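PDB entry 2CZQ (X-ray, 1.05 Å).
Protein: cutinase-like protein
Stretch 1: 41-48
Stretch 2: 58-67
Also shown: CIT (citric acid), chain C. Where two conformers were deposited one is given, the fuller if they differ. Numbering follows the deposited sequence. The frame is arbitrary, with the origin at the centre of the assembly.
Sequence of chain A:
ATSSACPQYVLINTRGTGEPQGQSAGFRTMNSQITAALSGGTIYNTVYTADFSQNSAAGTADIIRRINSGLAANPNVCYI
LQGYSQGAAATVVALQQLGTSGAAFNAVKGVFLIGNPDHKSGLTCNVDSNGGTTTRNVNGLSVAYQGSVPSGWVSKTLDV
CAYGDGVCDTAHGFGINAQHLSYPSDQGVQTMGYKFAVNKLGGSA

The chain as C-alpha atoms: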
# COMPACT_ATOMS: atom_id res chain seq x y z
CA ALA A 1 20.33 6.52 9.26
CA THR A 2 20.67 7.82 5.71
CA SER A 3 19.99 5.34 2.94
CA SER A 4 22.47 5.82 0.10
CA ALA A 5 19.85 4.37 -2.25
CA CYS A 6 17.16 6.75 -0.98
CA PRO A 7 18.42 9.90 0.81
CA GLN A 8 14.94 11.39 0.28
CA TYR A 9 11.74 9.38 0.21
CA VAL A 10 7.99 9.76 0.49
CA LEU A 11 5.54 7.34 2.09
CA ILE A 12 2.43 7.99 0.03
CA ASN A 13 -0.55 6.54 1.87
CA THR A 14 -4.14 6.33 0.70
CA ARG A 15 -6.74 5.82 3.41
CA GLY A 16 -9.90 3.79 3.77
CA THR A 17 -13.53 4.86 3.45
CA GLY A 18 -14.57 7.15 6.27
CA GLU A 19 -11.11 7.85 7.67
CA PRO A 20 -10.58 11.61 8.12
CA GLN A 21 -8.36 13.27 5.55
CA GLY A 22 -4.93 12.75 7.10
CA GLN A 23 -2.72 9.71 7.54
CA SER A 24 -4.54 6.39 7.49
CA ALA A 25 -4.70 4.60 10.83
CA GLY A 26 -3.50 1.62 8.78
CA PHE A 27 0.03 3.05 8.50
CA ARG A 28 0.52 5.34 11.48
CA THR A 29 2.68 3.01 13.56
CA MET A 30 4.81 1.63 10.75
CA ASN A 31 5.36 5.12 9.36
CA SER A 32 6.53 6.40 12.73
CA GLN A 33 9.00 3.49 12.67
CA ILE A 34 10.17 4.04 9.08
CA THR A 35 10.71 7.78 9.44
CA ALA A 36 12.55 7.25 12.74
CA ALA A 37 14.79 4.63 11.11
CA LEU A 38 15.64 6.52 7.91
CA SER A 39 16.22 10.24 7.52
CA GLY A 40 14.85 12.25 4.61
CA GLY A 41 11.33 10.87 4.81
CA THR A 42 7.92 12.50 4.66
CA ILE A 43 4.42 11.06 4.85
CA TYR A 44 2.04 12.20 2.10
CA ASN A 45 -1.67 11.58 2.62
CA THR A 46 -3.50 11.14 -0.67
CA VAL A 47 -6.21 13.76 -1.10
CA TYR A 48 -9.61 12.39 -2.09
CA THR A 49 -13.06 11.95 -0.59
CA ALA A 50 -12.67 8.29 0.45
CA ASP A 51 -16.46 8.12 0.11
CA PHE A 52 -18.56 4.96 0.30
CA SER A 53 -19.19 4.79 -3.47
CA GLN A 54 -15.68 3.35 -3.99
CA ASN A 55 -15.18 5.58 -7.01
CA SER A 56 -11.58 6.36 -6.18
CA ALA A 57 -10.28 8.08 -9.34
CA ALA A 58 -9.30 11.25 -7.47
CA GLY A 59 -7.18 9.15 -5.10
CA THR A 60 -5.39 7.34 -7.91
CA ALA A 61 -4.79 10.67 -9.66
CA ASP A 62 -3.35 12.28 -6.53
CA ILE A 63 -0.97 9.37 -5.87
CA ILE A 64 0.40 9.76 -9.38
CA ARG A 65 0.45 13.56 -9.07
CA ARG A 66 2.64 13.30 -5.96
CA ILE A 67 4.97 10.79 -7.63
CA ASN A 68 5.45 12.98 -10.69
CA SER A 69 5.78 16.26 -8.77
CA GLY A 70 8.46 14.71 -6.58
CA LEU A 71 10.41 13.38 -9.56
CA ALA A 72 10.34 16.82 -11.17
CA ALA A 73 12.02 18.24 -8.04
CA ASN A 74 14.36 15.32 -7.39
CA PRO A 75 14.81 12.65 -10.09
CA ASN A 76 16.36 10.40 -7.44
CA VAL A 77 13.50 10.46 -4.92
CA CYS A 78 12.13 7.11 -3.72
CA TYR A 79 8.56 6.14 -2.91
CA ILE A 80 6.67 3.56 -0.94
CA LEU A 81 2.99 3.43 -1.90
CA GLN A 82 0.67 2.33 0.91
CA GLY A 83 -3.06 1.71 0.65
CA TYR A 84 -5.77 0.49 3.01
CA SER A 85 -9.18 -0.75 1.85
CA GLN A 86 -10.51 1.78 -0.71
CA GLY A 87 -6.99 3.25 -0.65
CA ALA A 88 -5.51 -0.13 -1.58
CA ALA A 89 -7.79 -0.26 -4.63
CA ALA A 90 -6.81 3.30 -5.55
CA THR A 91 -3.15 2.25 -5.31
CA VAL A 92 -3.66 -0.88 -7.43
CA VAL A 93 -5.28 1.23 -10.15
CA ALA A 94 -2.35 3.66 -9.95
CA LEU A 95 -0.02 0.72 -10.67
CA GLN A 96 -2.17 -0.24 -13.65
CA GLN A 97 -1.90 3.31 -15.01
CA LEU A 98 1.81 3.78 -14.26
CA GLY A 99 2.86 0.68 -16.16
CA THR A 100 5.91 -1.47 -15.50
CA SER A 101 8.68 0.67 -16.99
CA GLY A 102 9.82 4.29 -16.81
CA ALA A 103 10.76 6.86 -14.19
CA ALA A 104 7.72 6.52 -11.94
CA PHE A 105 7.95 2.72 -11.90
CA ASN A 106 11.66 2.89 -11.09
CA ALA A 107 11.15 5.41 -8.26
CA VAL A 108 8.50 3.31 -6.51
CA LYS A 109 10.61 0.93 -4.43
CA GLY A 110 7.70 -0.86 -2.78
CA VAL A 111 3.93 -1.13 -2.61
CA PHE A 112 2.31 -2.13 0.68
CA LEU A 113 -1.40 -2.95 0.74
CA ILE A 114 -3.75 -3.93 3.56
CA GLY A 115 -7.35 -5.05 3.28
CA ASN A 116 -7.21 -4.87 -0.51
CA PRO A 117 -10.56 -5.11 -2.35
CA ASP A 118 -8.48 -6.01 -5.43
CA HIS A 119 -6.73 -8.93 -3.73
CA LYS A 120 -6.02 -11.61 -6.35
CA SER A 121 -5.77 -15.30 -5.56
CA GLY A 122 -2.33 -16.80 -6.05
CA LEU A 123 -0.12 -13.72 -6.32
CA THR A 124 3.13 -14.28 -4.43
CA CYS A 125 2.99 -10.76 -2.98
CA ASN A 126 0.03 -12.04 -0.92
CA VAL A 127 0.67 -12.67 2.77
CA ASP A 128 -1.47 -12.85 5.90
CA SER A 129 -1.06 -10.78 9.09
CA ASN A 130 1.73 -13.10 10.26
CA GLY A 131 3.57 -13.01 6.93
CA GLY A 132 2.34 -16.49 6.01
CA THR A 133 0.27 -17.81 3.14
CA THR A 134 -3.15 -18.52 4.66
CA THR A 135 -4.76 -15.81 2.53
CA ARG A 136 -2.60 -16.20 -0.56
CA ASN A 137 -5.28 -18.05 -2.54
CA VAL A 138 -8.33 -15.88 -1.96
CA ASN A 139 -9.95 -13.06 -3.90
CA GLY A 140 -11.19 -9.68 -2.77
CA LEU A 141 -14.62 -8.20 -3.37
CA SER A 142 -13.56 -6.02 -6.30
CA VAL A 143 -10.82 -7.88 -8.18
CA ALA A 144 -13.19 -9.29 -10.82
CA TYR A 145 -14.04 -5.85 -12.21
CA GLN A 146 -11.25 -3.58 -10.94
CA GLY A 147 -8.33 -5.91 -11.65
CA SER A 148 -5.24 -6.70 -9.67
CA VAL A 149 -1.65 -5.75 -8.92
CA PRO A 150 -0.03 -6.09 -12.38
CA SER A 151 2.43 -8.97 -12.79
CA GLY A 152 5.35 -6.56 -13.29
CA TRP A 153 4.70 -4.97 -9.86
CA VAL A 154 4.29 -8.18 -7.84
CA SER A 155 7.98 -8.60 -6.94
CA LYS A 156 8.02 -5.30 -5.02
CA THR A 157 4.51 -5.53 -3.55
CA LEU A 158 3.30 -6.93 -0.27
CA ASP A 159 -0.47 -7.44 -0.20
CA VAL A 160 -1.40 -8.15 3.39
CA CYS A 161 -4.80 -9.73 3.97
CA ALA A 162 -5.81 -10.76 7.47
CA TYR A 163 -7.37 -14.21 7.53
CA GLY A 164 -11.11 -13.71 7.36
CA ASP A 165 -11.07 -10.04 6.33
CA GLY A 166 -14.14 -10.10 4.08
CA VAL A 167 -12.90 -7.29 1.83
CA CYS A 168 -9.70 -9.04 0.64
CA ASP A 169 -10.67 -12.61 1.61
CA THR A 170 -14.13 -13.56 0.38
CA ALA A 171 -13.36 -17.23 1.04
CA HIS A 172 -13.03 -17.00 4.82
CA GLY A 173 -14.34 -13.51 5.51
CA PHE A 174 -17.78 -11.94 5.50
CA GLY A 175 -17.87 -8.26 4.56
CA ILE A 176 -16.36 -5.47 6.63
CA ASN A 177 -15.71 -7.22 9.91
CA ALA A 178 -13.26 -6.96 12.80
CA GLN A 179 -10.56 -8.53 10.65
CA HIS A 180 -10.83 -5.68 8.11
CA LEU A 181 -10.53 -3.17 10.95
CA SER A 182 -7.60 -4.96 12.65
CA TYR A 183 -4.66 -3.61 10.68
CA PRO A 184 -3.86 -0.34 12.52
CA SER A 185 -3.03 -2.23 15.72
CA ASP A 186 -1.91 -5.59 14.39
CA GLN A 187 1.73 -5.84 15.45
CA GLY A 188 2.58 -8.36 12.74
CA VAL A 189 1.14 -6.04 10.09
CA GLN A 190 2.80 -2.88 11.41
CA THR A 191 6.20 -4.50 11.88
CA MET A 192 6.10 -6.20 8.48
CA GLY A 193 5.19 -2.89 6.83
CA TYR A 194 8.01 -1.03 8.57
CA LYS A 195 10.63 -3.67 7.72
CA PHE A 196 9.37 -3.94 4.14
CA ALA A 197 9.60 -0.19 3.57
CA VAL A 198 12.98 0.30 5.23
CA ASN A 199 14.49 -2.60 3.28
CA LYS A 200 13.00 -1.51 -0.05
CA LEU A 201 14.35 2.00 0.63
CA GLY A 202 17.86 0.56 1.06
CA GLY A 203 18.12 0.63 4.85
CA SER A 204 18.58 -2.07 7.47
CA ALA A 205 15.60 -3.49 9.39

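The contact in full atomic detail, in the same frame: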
# COMPACT_ATOMS: atom_id res chain seq x y z
N GLY A 41 12.66 11.34 5.11
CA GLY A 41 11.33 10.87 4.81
C GLY A 41 10.23 11.85 5.15
O GLY A 41 10.31 12.61 6.12
N THR A 42 9.18 11.83 4.33
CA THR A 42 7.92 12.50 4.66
C THR A 42 6.78 11.54 4.37
O THR A 42 6.92 10.56 3.62
CB THR A 42 7.71 13.80 3.86
OG1 THR A 42 7.82 13.51 2.46
CG2 THR A 42 8.79 14.86 4.17
N ILE A 43 5.64 11.85 4.99
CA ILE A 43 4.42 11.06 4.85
C ILE A 43 3.41 11.92 4.11
O ILE A 43 3.00 12.98 4.60
CB ILE A 43 3.89 10.66 6.24
CG1 ILE A 43 4.91 9.81 7.00
CG2 ILE A 43 2.55 9.93 6.11
CD1 ILE A 43 4.65 9.71 8.49
N TYR A 44 3.02 11.48 2.91
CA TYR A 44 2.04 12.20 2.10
C TYR A 44 0.72 11.46 2.13
O TYR A 44 0.66 10.28 1.77
CB TYR A 44 2.51 12.36 0.65
CG TYR A 44 1.47 13.08 -0.17
CD1 TYR A 44 1.28 14.45 0.00
CD2 TYR A 44 0.64 12.41 -1.06
CE1 TYR A 44 0.31 15.13 -0.70
CE2 TYR A 44 -0.34 13.08 -1.77
CZ TYR A 44 -0.50 14.45 -1.59
OH TYR A 44 -1.45 15.16 -2.27
N ASN A 45 -0.33 12.16 2.53
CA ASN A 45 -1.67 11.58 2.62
C ASN A 45 -2.47 11.93 1.38
O ASN A 45 -2.83 13.10 1.16
CB ASN A 45 -2.39 12.08 3.87
CG ASN A 45 -1.52 12.04 5.10
OD1 ASN A 45 -0.86 11.04 5.39
ND2 ASN A 45 -1.52 13.14 5.86
N THR A 46 -2.76 10.93 0.57
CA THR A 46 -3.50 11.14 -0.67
C THR A 46 -4.78 11.91 -0.42
O THR A 46 -5.54 11.59 0.50
CB THR A 46 -3.81 9.78 -1.27
OG1 THR A 46 -2.56 9.13 -1.53
CG2 THR A 46 -4.52 9.90 -2.62
N VAL A 47 -5.02 12.93 -1.24
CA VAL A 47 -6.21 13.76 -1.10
C VAL A 47 -7.31 13.25 -2.01
O VAL A 47 -7.18 13.25 -3.23
CB VAL A 47 -5.90 15.24 -1.40
CG1 VAL A 47 -7.17 16.08 -1.26
CG2 VAL A 47 -4.82 15.76 -0.46
N TYR A 48 -8.39 12.79 -1.39
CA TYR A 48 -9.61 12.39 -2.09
C TYR A 48 -10.70 12.23 -1.05
O TYR A 48 -10.45 12.36 0.14
CB TYR A 48 -9.40 11.13 -2.94
CG TYR A 48 -9.43 9.78 -2.24
CD1 TYR A 48 -8.61 9.49 -1.15
CD2 TYR A 48 -10.26 8.76 -2.73
CE1 TYR A 48 -8.65 8.24 -0.54
CE2 TYR A 48 -10.30 7.51 -2.14
CZ TYR A 48 -9.50 7.25 -1.05
OH TYR A 48 -9.55 6.00 -0.49
N ALA A 58 -10.04 10.10 -7.97
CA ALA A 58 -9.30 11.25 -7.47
C ALA A 58 -8.11 10.81 -6.61
O ALA A 58 -7.08 11.48 -6.58
CB ALA A 58 -10.20 12.20 -6.71
N GLY A 59 -8.26 9.70 -5.90
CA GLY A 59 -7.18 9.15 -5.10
C GLY A 59 -6.05 8.64 -5.97
O GLY A 59 -4.89 9.00 -5.77
N THR A 60 -6.38 7.82 -6.96
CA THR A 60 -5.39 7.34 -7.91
C THR A 60 -4.65 8.51 -8.56
O THR A 60 -3.42 8.49 -8.67
CB THR A 60 -6.09 6.49 -8.97
OG1 THR A 60 -6.61 5.30 -8.35
CG2 THR A 60 -5.12 6.04 -10.08
N ALA A 61 -5.39 9.52 -9.00
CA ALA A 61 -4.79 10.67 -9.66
C ALA A 61 -3.83 11.41 -8.74
O ALA A 61 -2.77 11.86 -9.18
CB ALA A 61 -5.86 11.62 -10.18
N ASP A 62 -4.18 11.54 -7.46
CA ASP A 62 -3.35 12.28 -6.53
C ASP A 62 -2.09 11.51 -6.13
O ASP A 62 -1.04 12.12 -5.91
CB ASP A 62 -4.15 12.74 -5.32
CG ASP A 62 -3.43 13.79 -4.53
OD1 ASP A 62 -3.05 14.83 -5.12
OD2 ASP A 62 -3.21 13.62 -3.31
N ILE A 63 -2.17 10.19 -6.06
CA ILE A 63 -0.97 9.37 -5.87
C ILE A 63 0.04 9.67 -6.98
O ILE A 63 1.22 9.95 -6.74
CB ILE A 63 -1.32 7.86 -5.89
CG1 ILE A 63 -2.14 7.46 -4.67
CG2 ILE A 63 -0.05 7.00 -5.98
CD1 ILE A 63 -2.83 6.10 -4.84
N ILE A 64 -0.45 9.59 -8.22
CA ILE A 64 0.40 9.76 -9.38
C ILE A 64 0.92 11.20 -9.46
O ILE A 64 2.08 11.42 -9.79
CB ILE A 64 -0.33 9.30 -10.66
CG1 ILE A 64 -0.57 7.79 -10.60
CG2 ILE A 64 0.46 9.69 -11.90
CD1 ILE A 64 -1.46 7.24 -11.71
N ARG A 65 0.05 12.16 -9.13
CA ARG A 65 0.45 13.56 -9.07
C ARG A 65 1.64 13.75 -8.12
O ARG A 65 2.63 14.41 -8.48
CB ARG A 65 -0.72 14.44 -8.64
CG ARG A 65 -0.37 15.90 -8.35
CD ARG A 65 -1.24 16.54 -7.28
NE ARG A 65 -0.49 16.85 -6.05
CZ ARG A 65 -0.17 15.98 -5.10
NH1 ARG A 65 -0.51 14.70 -5.21
NH2 ARG A 65 0.50 16.38 -4.04
N ARG A 66 1.56 13.17 -6.93
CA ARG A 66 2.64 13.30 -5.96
C ARG A 66 3.93 12.65 -6.46
O ARG A 66 5.02 13.21 -6.29
CB ARG A 66 2.25 12.74 -4.58
CG ARG A 66 3.31 12.93 -3.51
CD ARG A 66 3.59 14.39 -3.20
NE ARG A 66 4.65 14.63 -2.23
CZ ARG A 66 5.95 14.67 -2.51
NH1 ARG A 66 6.38 14.43 -3.74
NH2 ARG A 66 6.82 14.95 -1.55
N ILE A 67 3.81 11.48 -7.07
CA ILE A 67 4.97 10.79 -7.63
C ILE A 67 5.67 11.69 -8.66
O ILE A 67 6.88 11.90 -8.60
CB ILE A 67 4.57 9.45 -8.27
CG1 ILE A 67 4.16 8.45 -7.19
CG2 ILE A 67 5.70 8.89 -9.14
CD1 ILE A 67 3.49 7.20 -7.74
C1 CIT C . 4.83 15.36 1.26
O1 CIT C . 4.19 15.88 0.32
O2 CIT C . 5.94 14.83 1.05
C2 CIT C . 4.25 15.32 2.65
C3 CIT C . 3.94 16.71 3.21
O7 CIT C . 5.17 17.50 3.19
C4 CIT C . 3.47 16.57 4.66
C5 CIT C . 3.62 17.83 5.49
O3 CIT C . 3.91 18.93 4.98
O4 CIT C . 3.45 17.78 6.73
C6 CIT C . 2.85 17.39 2.40
O5 CIT C . 1.69 16.89 2.34
O6 CIT C . 3.09 18.46 1.78

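Residues 41-45 form a strand, and 46-48 continue from it as loop or turn. Residues 58-67 are part of a longer helix. The N-to-C directions of strand and helix make an angle of 149°, so the two run roughly antiparallel. Their axes come within 10.1 Å. The backbones draw closer along stretch 1: Tyr44 CA lies 8.2 Å from Arg66 CA, Thr46 CA 6.0 Å from Asp62 CA, and Tyr48 CA 5.0 Å from Gly59 CA. Long side chains therefore bridge the wide end, while the narrow end packs close to the helix backbone. The contact buries 416 Å² in total.

Asp62 is the polar centre. Its OD2 accepts two hydrogen bonds from stretch 1. Tyr44 OH donates to Asp62 OD2 at 2.6 Å. The backbone Val47 N donates to the same Asp62 OD2 at 2.8 Å, with a nearly straight angle of 175°. One carboxylate oxygen thus ties a strand side chain and the following loop to the helix. The other oxygen is used within the helix: Asp62 OD1 forms a salt bridge with Arg65 NH1 at 2.5 Å. Tyr44 OH also lies over one face of the Arg65 guanidinium, 2.9 Å from Arg65 NH2. The angle is poor, and this pair is not a hydrogen bond.

Arg66 covers one face of the Tyr44 ring. Its CD sits 3.9 Å from the ring centroid, only 12° off the normal, which makes a CH-pi contact. Arg66 CG is 3.7 Å from Tyr44 CD2. The aliphatic part of the arginine packs on the ring, and its guanidinium reaches a citrate, probably from the crystallisation liquor. Arg66 NE donates to CIT O1 at 2.9 Å, and Arg66 NH2 to CIT O2 at 2.7 Å. Thr42 OG1 also donates to CIT O2, at 2.7 Å. Thr42 and Arg66 barely touch directly, with Thr42 OG1 4.4 Å from Arg66 NH2, so the citrate links them.

At the narrow end the side chains of stretch 1 meet the helix backbone itself. Thr46 CG2 approaches the backbone Gly59 O at 3.3 Å, and Thr46 OG1 lies 3.6 Å from Ile63 CG1. Tyr48 CB is 3.5 Å from Gly59 N and 4.0 Å from Ala58 CB. The CA-to-CB bond of Tyr48 points toward the helix, but the end of its side chain leads away. Gly59 has no side chain; an ideal CB there would lie 3.0 Å from Tyr48 CD2, a tight fit. Its absence leaves room for the tyrosine ring beside the helix.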